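Local coordinates for ribosome-inactivating protein 3 (Zea mays, PDB 2PQG) that is a plant member of the ribosome-inactivating protein family, with a fold that sets a mixed beta-sheet against a cluster of helices, at residues D25-C30 against F37-P42; L72-F77 against W85-D90; T129-D134 against K174-K179; G187-T192 against Q218-I223. All blocks are in the same frame, centred on the assembly; numbering follows the deposited sequence.

How the contacts relate
Contacts 2 and 4 are buried, whereas contacts 1 and 3 are only partly so. Contact 1 is apolar contact between a helix end and a loop, without a hydrogen bond between its segments; contact 2 adds backbone hydrogen bonds to aromatic packing within a hairpin; contact 3 lays a lysine chain across another helix; contact 4 stacks a guanidinium on an indole. Contacts 3 and 4 both use helix 171-189, with centres about 21 Å apart. L177 packs on L74, F77 and F87, joining contacts 2 and 3, while L41 of contact 1 reaches both L72 of contact 2 and W220 of contact 4.

Contact 1 (D25-C30 against F37-P42); sequences DVIKHC and FQPVLP
The CD2 methyl of L41 lies 3.4 Å from C30 SG and also meets V26 CG1, at 3.8 Å. L41 starts out from its backbone away from segment D25-C30, and its end then comes back toward it. V26 meets that end obliquely, with CG1 set opposite its own backbone N (chi1 171°). A second pairing forms round the ring of P39, whose CB bond points toward D25-C30. P39 CG faces the flank of I27, about equally far from its CG1, CG2 and CD1 (4.0 Å to CG1), and P39 CB rests on C30 CB. Near the end of helix 15-27 the chain makes a type I turn from I27 to C30, and the loop that follows brings F37-P42 back against the same place. With no hydrogen bond between the segments, the loop is tied by its backbone to other parts of the chain, P39 and L41 to V259 and V40 to T31. V40 O lies 3.2 Å from C30 CB, in the turn. Farther along, the ring of P42 turns CG toward the backbone of H29, 3.3 Å from H29 O.

Contact 2 (L72-F77 against W85-D90); sequences LYLVGF and WEFGKD
F77 and W85 lie side by side on one face of a beta hairpin, their rings nearly parallel (22°) but strongly offset, with little overlap. The closer contact is a CH-pi one: W85 CB stands over the F77 ring, 3.9 Å from its centroid. F77 reaches this place with CG lodged between its backbone N and carbonyl carbon (chi1 70°). The two residues form an antiparallel hydrogen-bonded pair, F77 N to W85 O at 2.9 Å and W85 N to F77 O at 2.8 Å. Next comes the non-hydrogen-bonded pair G76 and E86, where the CA atoms approach to 4.1 Å. Beyond it F87 N gives a practically straight bond (179°) to V75 O, and the F87 ring turns its edge to L74 O, 3.3 Å from CD1. Its CE1 also rests on the L74 side chain. E86 runs alongside V75, and its carboxylate is held by the backbone N atoms of L95 and L96. V75 and G76 both bond through their backbones to A66 of strand 62-68, an arrangement consistent with a classic bulge. On the other flank the backbone of E86 bonds to those of R101 and L103, while L74 leans on C185 of helix 171-189.

Contact 3 (T129-D134 against K174-K179); sequences TRAVND and KSKLVK
K176 lies across A131 where two helices of the ribosome-inactivating protein fold, 125-135 and 171-189, pack against each other. The axes of segments 129-134 and 174-179 approach to 9.1 Å and run at 127°, closer to antiparallel than to parallel. With only a methyl at A131, the backbones come close, A131 CA and K176 CA being 4.7 Å apart, and the lysine carbons lie against the alanine. K176 points its CB at the opposite helix, and the bend at chi2 (-61°) then lays CD on A131 instead of letting the chain run straight past it. A further bend, at the last torsion, turns NZ alone. CD makes the closest contact, 3.4 Å from A131 CA and 3.7 Å from A131 CB. One carbon farther on, CE passes R130 O at 4.1 Å.

D134, one helical turn after R130, crosses the lysine chain at about a right angle, its CB against K176 CG. Its carboxylate is carried there by CG lying opposite the backbone N (chi1 -157°). K176 NZ probably eases the nearness of D134 to D172, two like charges; its own pairing with D172 is long and weak. L135 also packs on K176. D134 OD2 is 3.6 Å from K176 CE but 4.2 Å from K176 NZ, beyond salt-bridge range.

Contact 4 (G187-T192 against Q218-I223); sequences GLRFNT and QKWDRI
R189 lies extended along one face of the W220 indole, touching it at every step of its side chain. CB begins above the pyrrole nitrogen, 3.7 Å from W220 NE1. CG moves on between NE1 and CE2, and CD then stands almost squarely over the five-membered ring, 3.6 Å from its centroid, in a CH-pi contact. NE lies over the six-membered ring, 3.6 Å from W220 CD2. CZ sits 3.4 Å above W220 CE3, and NH1 and NH2 reach past the rim of the ring on either side of that atom. The guanidinium is thus stacked flat on the indole, the planes only 5° apart, and CZ makes a cation-pi contact with the six-membered ring 3.8 Å from its centroid. NH2 also bonds to N71 O, which probably helps hold the guanidinium in this plane.

W220 swings its ring toward R189 with CG opposite the backbone N (chi1 -176°), and NE1 is held by L258 O. F190 comes against another part of the indole in an offset edge-to-face pair, the edge of W220 turned toward F190 and the planes at 61°. Here F190 CZ approaches W220 CD1 to 3.4 Å and also touches W220 CB.

F190 leaves helical geometry between helix 171-189 and helix 191-199, and is the N-cap of the latter. K219 is the N-cap of helix 220-232, so W220 stands at the start of that helix and reaches across to the end of helix 171-189. L188, next to R189 in helix 171-189, packs on V22 of helix 15-27.

Contact 1 (D25-C30 against F37-P42)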
# COMPACT_ATOMS: atom_id res chain seq x y z
N ASP A 25 -4.83 -1.96 -16.39
CA ASP A 25 -4.48 -0.62 -16.84
C ASP A 25 -3.00 -0.33 -16.59
O ASP A 25 -2.38 0.44 -17.33
CB ASP A 25 -5.35 0.41 -16.13
CG ASP A 25 -6.84 0.20 -16.39
OD1 ASP A 25 -7.67 0.81 -15.68
OD2 ASP A 25 -7.18 -0.56 -17.32
N VAL A 26 -2.45 -0.95 -15.56
CA VAL A 26 -1.04 -0.79 -15.18
C VAL A 26 -0.14 -1.58 -16.13
O VAL A 26 0.93 -1.13 -16.52
CB VAL A 26 -0.79 -1.28 -13.73
CG1 VAL A 26 0.71 -1.30 -13.42
CG2 VAL A 26 -1.52 -0.37 -12.75
N ILE A 27 -0.59 -2.78 -16.47
CA ILE A 27 0.15 -3.65 -17.38
C ILE A 27 0.23 -2.99 -18.75
O ILE A 27 1.12 -3.30 -19.55
CB ILE A 27 -0.53 -5.04 -17.45
CG1 ILE A 27 -0.33 -5.77 -16.13
CG2 ILE A 27 0.06 -5.87 -18.58
CD1 ILE A 27 -1.07 -7.08 -16.02
N LYS A 28 -0.68 -2.06 -19.02
CA LYS A 28 -0.64 -1.35 -20.29
C LYS A 28 0.67 -0.59 -20.35
O LYS A 28 1.23 -0.40 -21.43
CB LYS A 28 -1.80 -0.36 -20.42
CG LYS A 28 -3.03 -0.95 -21.09
CD LYS A 28 -4.20 0.02 -21.05
CE LYS A 28 -5.50 -0.71 -21.33
NZ LYS A 28 -6.60 -0.21 -20.45
N HIS A 29 1.17 -0.17 -19.20
CA HIS A 29 2.43 0.57 -19.16
C HIS A 29 3.63 -0.29 -18.75
O HIS A 29 4.68 0.24 -18.38
CB HIS A 29 2.29 1.76 -18.22
CG HIS A 29 1.17 2.69 -18.58
ND1 HIS A 29 1.33 3.77 -19.43
CD2 HIS A 29 -0.14 2.69 -18.21
CE1 HIS A 29 0.18 4.39 -19.56
NE2 HIS A 29 -0.73 3.76 -18.84
N CYS A 30 3.49 -1.62 -18.82
CA CYS A 30 4.58 -2.52 -18.46
C CYS A 30 5.25 -3.15 -19.70
O CYS A 30 4.79 -2.98 -20.83
CB CYS A 30 4.08 -3.62 -17.52
SG CYS A 30 3.62 -3.03 -15.87
N PHE A 37 7.66 -14.36 -16.09
CA PHE A 37 6.22 -14.50 -16.23
C PHE A 37 5.47 -13.19 -15.97
O PHE A 37 4.63 -12.79 -16.76
CB PHE A 37 5.69 -15.58 -15.27
CG PHE A 37 6.14 -16.98 -15.62
CD1 PHE A 37 6.27 -17.94 -14.61
CD2 PHE A 37 6.41 -17.34 -16.94
CE1 PHE A 37 6.66 -19.25 -14.92
CE2 PHE A 37 6.80 -18.65 -17.25
CZ PHE A 37 6.92 -19.60 -16.24
N GLN A 38 5.79 -12.52 -14.86
CA GLN A 38 5.12 -11.27 -14.51
C GLN A 38 5.55 -10.07 -15.33
O GLN A 38 6.70 -9.99 -15.77
CB GLN A 38 5.35 -10.91 -13.04
CG GLN A 38 5.01 -11.99 -12.04
CD GLN A 38 6.17 -12.92 -11.77
OE1 GLN A 38 7.18 -12.90 -12.48
NE2 GLN A 38 6.02 -13.75 -10.75
N PRO A 39 4.63 -9.13 -15.56
CA PRO A 39 4.95 -7.92 -16.32
C PRO A 39 5.96 -7.12 -15.51
O PRO A 39 5.91 -7.13 -14.27
CB PRO A 39 3.60 -7.21 -16.41
CG PRO A 39 2.66 -8.34 -16.52
CD PRO A 39 3.17 -9.31 -15.48
N VAL A 40 6.85 -6.42 -16.20
CA VAL A 40 7.87 -5.61 -15.55
C VAL A 40 7.43 -4.14 -15.55
O VAL A 40 7.19 -3.56 -16.61
CB VAL A 40 9.21 -5.73 -16.29
CG1 VAL A 40 10.32 -5.05 -15.49
CG2 VAL A 40 9.53 -7.18 -16.53
N LEU A 41 7.33 -3.56 -14.35
CA LEU A 41 6.91 -2.17 -14.21
C LEU A 41 7.90 -1.19 -14.82
O LEU A 41 9.05 -1.55 -15.09
CB LEU A 41 6.72 -1.84 -12.73
CG LEU A 41 5.62 -2.63 -12.02
CD1 LEU A 41 5.67 -2.35 -10.54
CD2 LEU A 41 4.27 -2.26 -12.59
N PRO A 42 7.46 0.06 -15.08
CA PRO A 42 8.35 1.06 -15.66
C PRO A 42 9.58 1.27 -14.78
O PRO A 42 9.48 1.17 -13.55
CB PRO A 42 7.47 2.31 -15.72
CG PRO A 42 6.08 1.74 -15.85
CD PRO A 42 6.10 0.60 -14.88

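Contact 2 (L72-F77 against W85-D90)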
# COMPACT_ATOMS: atom_id res chain seq x y z
N LEU A 72 4.80 1.01 -7.72
CA LEU A 72 3.44 0.79 -7.22
C LEU A 72 3.27 1.11 -5.74
O LEU A 72 2.57 0.41 -5.02
CB LEU A 72 2.98 -0.66 -7.48
CG LEU A 72 2.50 -1.03 -8.90
CD1 LEU A 72 1.83 -2.40 -8.88
CD2 LEU A 72 1.51 0.02 -9.40
N TYR A 73 3.90 2.18 -5.29
CA TYR A 73 3.78 2.54 -3.89
C TYR A 73 3.15 3.89 -3.67
O TYR A 73 3.34 4.81 -4.46
CB TYR A 73 5.14 2.50 -3.20
CG TYR A 73 5.05 2.08 -1.75
CD1 TYR A 73 4.78 0.76 -1.41
CD2 TYR A 73 5.23 3.01 -0.73
CE1 TYR A 73 4.69 0.37 -0.08
CE2 TYR A 73 5.14 2.63 0.61
CZ TYR A 73 4.88 1.30 0.93
OH TYR A 73 4.82 0.92 2.25
N LEU A 74 2.41 4.00 -2.58
CA LEU A 74 1.70 5.23 -2.21
C LEU A 74 2.64 6.38 -1.83
O LEU A 74 3.57 6.19 -1.05
CB LEU A 74 0.77 4.92 -1.03
CG LEU A 74 -0.13 6.02 -0.47
CD1 LEU A 74 -1.16 6.41 -1.50
CD2 LEU A 74 -0.80 5.50 0.77
N VAL A 75 2.38 7.56 -2.37
CA VAL A 75 3.21 8.72 -2.05
C VAL A 75 2.41 9.67 -1.16
O VAL A 75 2.95 10.30 -0.25
CB VAL A 75 3.65 9.49 -3.31
CG1 VAL A 75 4.59 10.62 -2.93
CG2 VAL A 75 4.32 8.54 -4.28
N GLY A 76 1.11 9.77 -1.44
CA GLY A 76 0.26 10.65 -0.66
C GLY A 76 -1.20 10.46 -1.01
O GLY A 76 -1.54 9.62 -1.85
N PHE A 77 -2.07 11.24 -0.38
CA PHE A 77 -3.50 11.16 -0.64
C PHE A 77 -4.16 12.54 -0.58
O PHE A 77 -3.68 13.44 0.12
CB PHE A 77 -4.16 10.20 0.36
CG PHE A 77 -4.21 10.72 1.77
CD1 PHE A 77 -5.33 11.39 2.24
CD2 PHE A 77 -3.14 10.52 2.64
CE1 PHE A 77 -5.39 11.85 3.56
CE2 PHE A 77 -3.19 10.98 3.96
CZ PHE A 77 -4.32 11.64 4.42
N TRP A 85 -1.76 15.22 1.18
CA TRP A 85 -0.92 14.82 2.29
C TRP A 85 0.11 13.85 1.78
O TRP A 85 -0.23 12.77 1.30
CB TRP A 85 -1.77 14.16 3.36
CG TRP A 85 -2.67 15.10 4.04
CD1 TRP A 85 -3.99 15.38 3.74
CD2 TRP A 85 -2.33 15.93 5.14
NE1 TRP A 85 -4.48 16.32 4.61
CE2 TRP A 85 -3.49 16.66 5.49
CE3 TRP A 85 -1.16 16.09 5.90
CZ2 TRP A 85 -3.50 17.59 6.54
CZ3 TRP A 85 -1.17 17.01 6.94
CH2 TRP A 85 -2.34 17.74 7.27
N GLU A 86 1.38 14.23 1.91
CA GLU A 86 2.47 13.40 1.41
C GLU A 86 3.39 12.77 2.45
O GLU A 86 3.69 13.36 3.49
CB GLU A 86 3.31 14.23 0.45
CG GLU A 86 4.21 13.43 -0.44
CD GLU A 86 5.06 14.31 -1.34
OE1 GLU A 86 4.69 15.49 -1.52
OE2 GLU A 86 6.08 13.81 -1.87
N PHE A 87 3.83 11.55 2.16
CA PHE A 87 4.74 10.82 3.03
C PHE A 87 6.06 11.57 3.10
O PHE A 87 6.68 11.85 2.07
CB PHE A 87 4.98 9.41 2.48
CG PHE A 87 3.95 8.40 2.91
CD1 PHE A 87 3.35 7.57 1.97
CD2 PHE A 87 3.61 8.26 4.25
CE1 PHE A 87 2.44 6.60 2.36
CE2 PHE A 87 2.70 7.30 4.64
CZ PHE A 87 2.11 6.47 3.69
N GLY A 88 6.48 11.91 4.31
CA GLY A 88 7.72 12.64 4.48
C GLY A 88 7.63 13.57 5.66
O GLY A 88 6.67 13.52 6.43
N LYS A 89 8.63 14.44 5.81
CA LYS A 89 8.68 15.41 6.91
C LYS A 89 9.39 16.67 6.43
O LYS A 89 10.09 16.63 5.40
CB LYS A 89 9.43 14.79 8.11
CG LYS A 89 10.89 14.43 7.82
CD LYS A 89 11.53 13.59 8.93
CE LYS A 89 13.06 13.54 8.79
NZ LYS A 89 13.55 13.05 7.46
N ASP A 90 9.23 17.78 7.15
CA ASP A 90 9.88 19.04 6.77
C ASP A 90 11.34 18.76 6.45
O ASP A 90 12.01 18.04 7.17
CB ASP A 90 9.82 20.06 7.90
CG ASP A 90 8.40 20.48 8.25
OD1 ASP A 90 8.24 21.37 9.11
OD2 ASP A 90 7.45 19.92 7.67

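Contact 3 (T129-D134 against K174-K179)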
# COMPACT_ATOMS: atom_id res chain seq x y z
N THR A 129 -13.60 0.96 4.40
CA THR A 129 -14.64 1.99 4.50
C THR A 129 -14.28 2.99 5.61
O THR A 129 -14.34 4.20 5.40
CB THR A 129 -16.03 1.37 4.79
OG1 THR A 129 -16.41 0.53 3.69
CG2 THR A 129 -17.09 2.47 4.96
N ARG A 130 -13.91 2.48 6.78
CA ARG A 130 -13.55 3.32 7.91
C ARG A 130 -12.25 4.11 7.68
O ARG A 130 -12.12 5.25 8.13
CB ARG A 130 -13.42 2.47 9.18
CG ARG A 130 -14.73 1.89 9.66
CD ARG A 130 -14.65 1.46 11.11
NE ARG A 130 -13.86 0.25 11.30
CZ ARG A 130 -14.27 -0.97 10.96
NH1 ARG A 130 -15.47 -1.15 10.42
NH2 ARG A 130 -13.48 -2.02 11.17
N ALA A 131 -11.30 3.49 6.99
CA ALA A 131 -10.03 4.14 6.69
C ALA A 131 -10.24 5.36 5.80
O ALA A 131 -9.68 6.43 6.05
CB ALA A 131 -9.09 3.16 6.02
N VAL A 132 -11.04 5.20 4.75
CA VAL A 132 -11.32 6.30 3.83
C VAL A 132 -12.11 7.40 4.55
O VAL A 132 -11.75 8.57 4.47
CB VAL A 132 -12.11 5.82 2.59
CG1 VAL A 132 -12.54 7.02 1.74
CG2 VAL A 132 -11.24 4.89 1.75
N ASN A 133 -13.16 7.02 5.26
CA ASN A 133 -13.97 8.00 5.96
C ASN A 133 -13.14 8.77 6.98
O ASN A 133 -13.34 9.96 7.18
CB ASN A 133 -15.17 7.32 6.62
CG ASN A 133 -16.23 6.90 5.61
OD1 ASN A 133 -17.05 6.03 5.88
ND2 ASN A 133 -16.21 7.54 4.44
N ASP A 134 -12.19 8.07 7.60
CA ASP A 134 -11.31 8.66 8.60
C ASP A 134 -10.33 9.63 7.94
O ASP A 134 -10.23 10.79 8.35
CB ASP A 134 -10.53 7.56 9.31
CG ASP A 134 -10.04 7.98 10.69
OD1 ASP A 134 -9.55 9.12 10.83
OD2 ASP A 134 -10.15 7.16 11.62
N LYS A 174 -1.70 6.72 10.80
CA LYS A 174 -0.75 5.69 10.40
C LYS A 174 -1.44 4.35 10.25
O LYS A 174 -1.10 3.55 9.39
CB LYS A 174 0.37 5.54 11.44
CG LYS A 174 1.29 6.71 11.55
CD LYS A 174 2.47 6.34 12.42
CE LYS A 174 3.19 7.57 12.89
NZ LYS A 174 3.99 7.24 14.10
N SER A 175 -2.42 4.11 11.12
CA SER A 175 -3.17 2.87 11.13
C SER A 175 -4.04 2.70 9.89
O SER A 175 -4.04 1.65 9.27
CB SER A 175 -4.02 2.80 12.39
OG SER A 175 -4.84 1.65 12.38
N LYS A 176 -4.79 3.75 9.56
CA LYS A 176 -5.67 3.73 8.40
C LYS A 176 -4.86 3.68 7.10
O LYS A 176 -5.24 3.01 6.13
CB LYS A 176 -6.57 4.96 8.42
CG LYS A 176 -7.50 5.00 9.65
CD LYS A 176 -8.42 3.78 9.64
CE LYS A 176 -9.39 3.75 10.81
NZ LYS A 176 -8.77 3.17 12.02
N LEU A 177 -3.72 4.37 7.09
CA LEU A 177 -2.87 4.39 5.92
C LEU A 177 -2.23 3.05 5.60
O LEU A 177 -2.17 2.66 4.44
CB LEU A 177 -1.79 5.47 6.05
CG LEU A 177 -2.26 6.88 5.69
CD1 LEU A 177 -1.14 7.88 5.87
CD2 LEU A 177 -2.75 6.89 4.24
N VAL A 178 -1.77 2.33 6.62
CA VAL A 178 -1.13 1.04 6.38
C VAL A 178 -2.13 -0.07 6.02
O VAL A 178 -1.74 -1.16 5.64
CB VAL A 178 -0.27 0.59 7.59
CG1 VAL A 178 -1.16 0.09 8.71
CG2 VAL A 178 0.75 -0.46 7.15
N LYS A 179 -3.42 0.22 6.13
CA LYS A 179 -4.43 -0.76 5.77
C LYS A 179 -4.64 -0.66 4.26
O LYS A 179 -4.86 -1.66 3.57
CB LYS A 179 -5.75 -0.49 6.49
CG LYS A 179 -5.71 -0.73 7.98
CD LYS A 179 -7.06 -0.43 8.61
CE LYS A 179 -7.07 -0.82 10.07
NZ LYS A 179 -6.67 -2.23 10.25

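Contact 4 (G187-T192 against Q218-I223)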
# COMPACT_ATOMS: atom_id res chain seq x y z
N GLY A 187 -1.66 -5.16 -2.74
CA GLY A 187 -2.65 -6.02 -3.36
C GLY A 187 -2.34 -6.09 -4.85
O GLY A 187 -2.52 -7.13 -5.49
N LEU A 188 -1.87 -4.98 -5.41
CA LEU A 188 -1.54 -4.90 -6.82
C LEU A 188 -0.22 -5.64 -7.14
O LEU A 188 -0.12 -6.35 -8.14
CB LEU A 188 -1.43 -3.43 -7.26
CG LEU A 188 -2.69 -2.54 -7.24
CD1 LEU A 188 -2.29 -1.09 -7.45
CD2 LEU A 188 -3.68 -2.98 -8.30
N ARG A 189 0.77 -5.48 -6.27
CA ARG A 189 2.06 -6.13 -6.45
C ARG A 189 2.00 -7.65 -6.30
O ARG A 189 2.54 -8.39 -7.12
CB ARG A 189 3.07 -5.63 -5.41
CG ARG A 189 3.63 -4.25 -5.62
CD ARG A 189 4.44 -3.90 -4.39
NE ARG A 189 5.09 -2.60 -4.51
CZ ARG A 189 5.91 -2.10 -3.59
NH1 ARG A 189 6.16 -2.78 -2.48
NH2 ARG A 189 6.48 -0.92 -3.78
N PHE A 190 1.36 -8.11 -5.23
CA PHE A 190 1.28 -9.54 -4.94
C PHE A 190 -0.09 -10.16 -5.15
O PHE A 190 -1.07 -9.69 -4.57
CB PHE A 190 1.68 -9.81 -3.49
CG PHE A 190 3.05 -9.34 -3.13
CD1 PHE A 190 3.29 -7.99 -2.86
CD2 PHE A 190 4.11 -10.23 -3.07
CE1 PHE A 190 4.58 -7.55 -2.52
CE2 PHE A 190 5.39 -9.80 -2.74
CZ PHE A 190 5.63 -8.46 -2.46
N ASN A 191 -0.15 -11.22 -5.95
CA ASN A 191 -1.42 -11.91 -6.14
C ASN A 191 -1.65 -12.82 -4.93
O ASN A 191 -2.71 -13.41 -4.76
CB ASN A 191 -1.46 -12.71 -7.45
CG ASN A 191 -0.16 -13.43 -7.74
OD1 ASN A 191 -0.15 -14.44 -8.44
ND2 ASN A 191 0.94 -12.90 -7.24
N THR A 192 -0.64 -12.92 -4.06
CA THR A 192 -0.79 -13.72 -2.86
C THR A 192 -1.62 -12.88 -1.87
O THR A 192 -2.39 -13.41 -1.07
CB THR A 192 0.60 -14.10 -2.24
OG1 THR A 192 0.41 -14.85 -1.03
CG2 THR A 192 1.44 -12.85 -1.97
N GLN A 218 7.38 -7.82 2.29
CA GLN A 218 8.42 -6.87 2.63
C GLN A 218 9.69 -7.07 1.82
O GLN A 218 10.61 -6.27 1.91
CB GLN A 218 8.75 -6.95 4.11
CG GLN A 218 7.67 -6.39 5.02
CD GLN A 218 8.13 -6.25 6.45
OE1 GLN A 218 8.01 -7.17 7.25
NE2 GLN A 218 8.68 -5.09 6.77
N LYS A 219 9.73 -8.14 1.02
CA LYS A 219 10.91 -8.41 0.20
C LYS A 219 10.61 -8.32 -1.29
O LYS A 219 11.29 -8.94 -2.11
CB LYS A 219 11.48 -9.80 0.54
CG LYS A 219 12.24 -9.86 1.85
CD LYS A 219 13.44 -8.95 1.82
CE LYS A 219 14.25 -9.05 3.10
NZ LYS A 219 13.57 -8.47 4.29
N TRP A 220 9.61 -7.52 -1.63
CA TRP A 220 9.20 -7.33 -3.02
C TRP A 220 10.37 -7.06 -3.96
O TRP A 220 10.39 -7.58 -5.08
CB TRP A 220 8.23 -6.17 -3.13
CG TRP A 220 7.68 -5.97 -4.51
CD1 TRP A 220 6.93 -6.86 -5.22
CD2 TRP A 220 7.84 -4.82 -5.35
NE1 TRP A 220 6.59 -6.33 -6.44
CE2 TRP A 220 7.12 -5.08 -6.54
CE3 TRP A 220 8.48 -3.58 -5.20
CZ2 TRP A 220 7.07 -4.15 -7.60
CZ3 TRP A 220 8.42 -2.66 -6.26
CH2 TRP A 220 7.70 -2.95 -7.43
N ASP A 221 11.31 -6.24 -3.50
CA ASP A 221 12.48 -5.88 -4.31
C ASP A 221 13.35 -7.07 -4.54
O ASP A 221 13.91 -7.26 -5.62
CB ASP A 221 13.34 -4.83 -3.61
CG ASP A 221 12.70 -3.47 -3.59
OD1 ASP A 221 13.39 -2.50 -3.21
OD2 ASP A 221 11.51 -3.37 -3.96
N ARG A 222 13.49 -7.86 -3.49
CA ARG A 222 14.32 -9.02 -3.55
C ARG A 222 13.75 -10.09 -4.45
O ARG A 222 14.48 -10.67 -5.25
CB ARG A 222 14.57 -9.58 -2.17
CG ARG A 222 15.74 -10.49 -2.17
CD ARG A 222 16.38 -10.51 -0.82
NE ARG A 222 15.80 -11.54 0.03
CZ ARG A 222 15.93 -11.56 1.35
NH1 ARG A 222 16.61 -10.59 1.94
NH2 ARG A 222 15.40 -12.55 2.06
N ILE A 223 12.45 -10.36 -4.33
CA ILE A 223 11.90 -11.38 -5.21
C ILE A 223 11.78 -10.84 -6.64
O ILE A 223 11.63 -11.61 -7.58
CB ILE A 223 10.57 -12.01 -4.67
CG1 ILE A 223 9.55 -12.12 -5.79
CG2 ILE A 223 10.08 -11.28 -3.45
CD1 ILE A 223 9.06 -13.53 -5.96